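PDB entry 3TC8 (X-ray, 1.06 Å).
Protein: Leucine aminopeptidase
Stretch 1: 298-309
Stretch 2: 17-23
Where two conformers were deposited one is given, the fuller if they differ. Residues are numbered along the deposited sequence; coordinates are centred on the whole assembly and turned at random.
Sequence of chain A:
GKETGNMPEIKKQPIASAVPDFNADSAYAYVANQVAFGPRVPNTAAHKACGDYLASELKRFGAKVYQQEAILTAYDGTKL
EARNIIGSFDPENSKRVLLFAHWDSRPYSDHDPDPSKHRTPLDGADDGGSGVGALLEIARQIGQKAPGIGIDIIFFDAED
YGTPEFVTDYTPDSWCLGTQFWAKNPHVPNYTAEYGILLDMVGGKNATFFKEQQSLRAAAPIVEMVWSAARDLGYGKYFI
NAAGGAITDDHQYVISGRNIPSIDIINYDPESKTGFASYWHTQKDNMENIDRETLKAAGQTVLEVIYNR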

# COMPACT_ATOMS: atom_id res chain seq x y z
N ALA A 298 12.02 0.85 -4.32
CA ALA A 298 11.04 0.00 -3.70
C ALA A 298 10.66 -1.16 -4.57
O ALA A 298 10.60 -2.33 -4.13
CB ALA A 298 9.83 0.83 -3.28
N GLY A 299 10.31 -0.87 -5.81
CA GLY A 299 9.79 -1.88 -6.68
C GLY A 299 10.79 -2.94 -7.10
O GLY A 299 10.42 -4.13 -7.15
N GLN A 300 11.99 -2.51 -7.43
CA GLN A 300 13.00 -3.48 -7.84
C GLN A 300 13.37 -4.38 -6.68
O GLN A 300 13.64 -5.57 -6.90
CB GLN A 300 14.22 -2.76 -8.43
CG GLN A 300 15.14 -3.73 -9.18
CD GLN A 300 14.47 -4.31 -10.39
OE1 GLN A 300 13.92 -3.56 -11.19
NE2 GLN A 300 14.44 -5.62 -10.51
N THR A 301 13.44 -3.84 -5.48
CA THR A 301 13.72 -4.66 -4.30
C THR A 301 12.66 -5.73 -4.12
O THR A 301 12.97 -6.91 -3.87
CB THR A 301 13.90 -3.78 -3.05
OG1 THR A 301 15.00 -2.91 -3.23
CG2 THR A 301 14.08 -4.61 -1.77
N VAL A 302 11.36 -5.37 -4.25
CA VAL A 302 10.34 -6.35 -4.10
C VAL A 302 10.46 -7.43 -5.17
O VAL A 302 10.29 -8.62 -4.90
CB VAL A 302 8.92 -5.69 -4.08
CG1 VAL A 302 7.85 -6.74 -4.17
CG2 VAL A 302 8.75 -4.82 -2.85
N LEU A 303 10.70 -7.05 -6.43
CA LEU A 303 10.88 -8.07 -7.47
C LEU A 303 12.01 -9.03 -7.12
O LEU A 303 11.92 -10.22 -7.29
CB LEU A 303 11.16 -7.41 -8.83
CG LEU A 303 9.97 -6.70 -9.47
CD1 LEU A 303 10.41 -6.01 -10.75
CD2 LEU A 303 8.83 -7.65 -9.76
N GLU A 304 13.13 -8.47 -6.71
CA GLU A 304 14.29 -9.31 -6.34
C GLU A 304 13.93 -10.35 -5.29
O GLU A 304 14.34 -11.50 -5.38
CB GLU A 304 15.44 -8.44 -5.88
CG GLU A 304 16.74 -9.21 -5.56
CD GLU A 304 17.45 -9.75 -6.81
OE1 GLU A 304 17.27 -9.18 -7.91
OE2 GLU A 304 18.26 -10.70 -6.69
N VAL A 305 13.15 -9.95 -4.28
CA VAL A 305 12.78 -10.79 -3.21
C VAL A 305 11.82 -11.91 -3.66
O VAL A 305 12.00 -13.11 -3.33
CB VAL A 305 12.20 -9.91 -2.11
CG1 VAL A 305 11.54 -10.75 -1.02
CG2 VAL A 305 13.31 -9.03 -1.55
N ILE A 306 10.77 -11.55 -4.40
CA ILE A 306 9.77 -12.53 -4.74
C ILE A 306 10.24 -13.49 -5.83
O ILE A 306 9.78 -14.62 -5.88
CB ILE A 306 8.38 -11.92 -5.08
CG1 ILE A 306 8.42 -11.14 -6.42
CG2 ILE A 306 7.90 -11.04 -3.92
CD1 ILE A 306 7.11 -10.53 -6.84
N TYR A 307 11.13 -13.04 -6.71
CA TYR A 307 11.68 -13.91 -7.74
C TYR A 307 12.91 -14.65 -7.28
O TYR A 307 13.21 -15.69 -7.89
CB TYR A 307 12.09 -13.09 -8.97
CG TYR A 307 10.93 -12.74 -9.88
CD1 TYR A 307 10.08 -11.66 -9.61
CD2 TYR A 307 10.68 -13.47 -11.01
CE1 TYR A 307 9.03 -11.34 -10.47
CE2 TYR A 307 9.61 -13.17 -11.86
CZ TYR A 307 8.76 -12.11 -11.59
OH TYR A 307 7.74 -11.72 -12.41
N ASN A 308 13.67 -14.12 -6.34
CA ASN A 308 15.05 -14.52 -6.23
C ASN A 308 15.64 -14.47 -4.82
O ASN A 308 16.85 -14.48 -4.69
CB ASN A 308 15.91 -13.67 -7.17
CG ASN A 308 17.25 -14.26 -7.49
OD1 ASN A 308 17.38 -15.49 -7.66
ND2 ASN A 308 18.23 -13.41 -7.67
N ARG A 309 14.80 -14.49 -3.78
CA ARG A 309 15.26 -14.73 -2.40
C ARG A 309 14.34 -15.72 -1.73
O ARG A 309 13.47 -16.27 -2.39
CB ARG A 309 15.35 -13.45 -1.60
CG ARG A 309 16.38 -12.47 -2.05
CD ARG A 309 17.82 -13.00 -1.81
NE ARG A 309 18.81 -11.98 -2.12
CZ ARG A 309 19.11 -11.53 -3.34
NH1 ARG A 309 18.59 -12.12 -4.39
NH2 ARG A 309 19.97 -10.51 -3.50
OXT ARG A 309 14.56 -16.07 -0.55
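Stretch 2 17-23: SAVPDFN

An extended segment without regular secondary structure can pack snugly on a helix, provided its bumps match the hollows of the helical surface. The N-terminal residues 17-23 of this leucine aminopeptidase illustrate the principle against the C-terminal helix, burying 519 Å² in all. The segment runs antiparallel to the helix: Val 19 lies beside Tyr 307, with their CA atoms 6.0 Å apart, and Phe 22 beside Gln 300, at 5.4 Å. From Val 19 to Phe 22 the backbone is open, with psi between 115° and 161°.

A clear fit of bump to hollow is at Gly 299. Lacking a side chain, it leaves a hollow into which the Phe 22 ring fits, one face against the backbone; Gly 299 CA stands 3.7 Å from the ring centroid, in a CH-pi contact. A CB here would come within 2.2 Å of Phe 22 CE2, a clash. Leu 303 CD1 closes on the same ring near its plane, and reaches Phe 22 CB at 3.7 Å.

Further along the helix, Val 19 reaches between Leu 303 and Asn 308, its CG1 3.8 Å from Leu 303 CB and its CG2 3.6 Å from Asn 308 CB. At Tyr 307 the ring comes from the helix instead, and its flat face receives Pro 20: Pro 20 lies over one face of the aromatic ring, its CD 3.4 Å from the centroid and only 7° off the normal.

Two hydrogen bonds accompany this packing. The Gln 300 amide, brought nearer by its t, p rotamer, engages the backbone around Asp 21 like a clamp: Gln 300 NE2 donates to Pro 20 O at 2.9 Å, while Phe 22 N donates to Gln 300 OE1 at 2.8 Å. Asp 21, between these two anchors, directs its CA-to-CB bond away from the helix.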

# COMPACT_ATOMS: atom_id res chain seq x y z
N SER A 17 17.55 -10.97 -16.18
CA SER A 17 18.16 -12.05 -15.36
C SER A 17 17.06 -13.05 -14.93
O SER A 17 16.06 -13.24 -15.62
CB SER A 17 18.91 -11.43 -14.15
OG SER A 17 18.06 -10.99 -13.07
N ALA A 18 17.25 -13.67 -13.78
CA ALA A 18 16.15 -14.29 -13.08
C ALA A 18 15.06 -13.26 -12.77
O ALA A 18 13.89 -13.67 -12.51
CB ALA A 18 16.67 -14.94 -11.76
N VAL A 19 15.39 -11.95 -12.74
CA VAL A 19 14.48 -10.99 -12.16
C VAL A 19 14.08 -9.93 -13.19
O VAL A 19 14.96 -9.28 -13.76
CB VAL A 19 15.09 -10.34 -10.91
CG1 VAL A 19 14.06 -9.44 -10.24
CG2 VAL A 19 15.59 -11.38 -9.90
N PRO A 20 12.78 -9.70 -13.41
CA PRO A 20 12.37 -8.65 -14.30
C PRO A 20 12.84 -7.27 -13.86
O PRO A 20 13.10 -7.02 -12.69
CB PRO A 20 10.84 -8.75 -14.25
CG PRO A 20 10.52 -10.05 -13.79
CD PRO A 20 11.64 -10.45 -12.89
N ASP A 21 12.83 -6.36 -14.82
CA ASP A 21 13.20 -4.96 -14.64
C ASP A 21 11.94 -4.15 -14.30
O ASP A 21 11.04 -4.03 -15.15
CB ASP A 21 13.79 -4.52 -15.99
CG ASP A 21 14.50 -3.20 -15.96
OD1 ASP A 21 14.38 -2.43 -15.00
OD2 ASP A 21 15.18 -2.89 -16.97
N PHE A 22 11.85 -3.58 -13.12
CA PHE A 22 10.76 -2.69 -12.74
C PHE A 22 10.94 -1.39 -13.53
O PHE A 22 11.97 -0.71 -13.43
CB PHE A 22 10.88 -2.41 -11.26
CG PHE A 22 9.82 -1.47 -10.68
CD1 PHE A 22 10.04 -0.10 -10.63
CD2 PHE A 22 8.67 -1.98 -10.14
CE1 PHE A 22 9.11 0.72 -10.03
CE2 PHE A 22 7.73 -1.14 -9.53
CZ PHE A 22 7.99 0.20 -9.47
N ASN A 23 9.92 -1.00 -14.29
CA ASN A 23 9.97 0.23 -15.07
C ASN A 23 9.38 1.35 -14.23
O ASN A 23 8.15 1.45 -14.04
CB ASN A 23 9.18 0.01 -16.37
CG ASN A 23 9.20 1.18 -17.31
OD1 ASN A 23 9.16 2.31 -16.93
ND2 ASN A 23 9.04 0.86 -18.58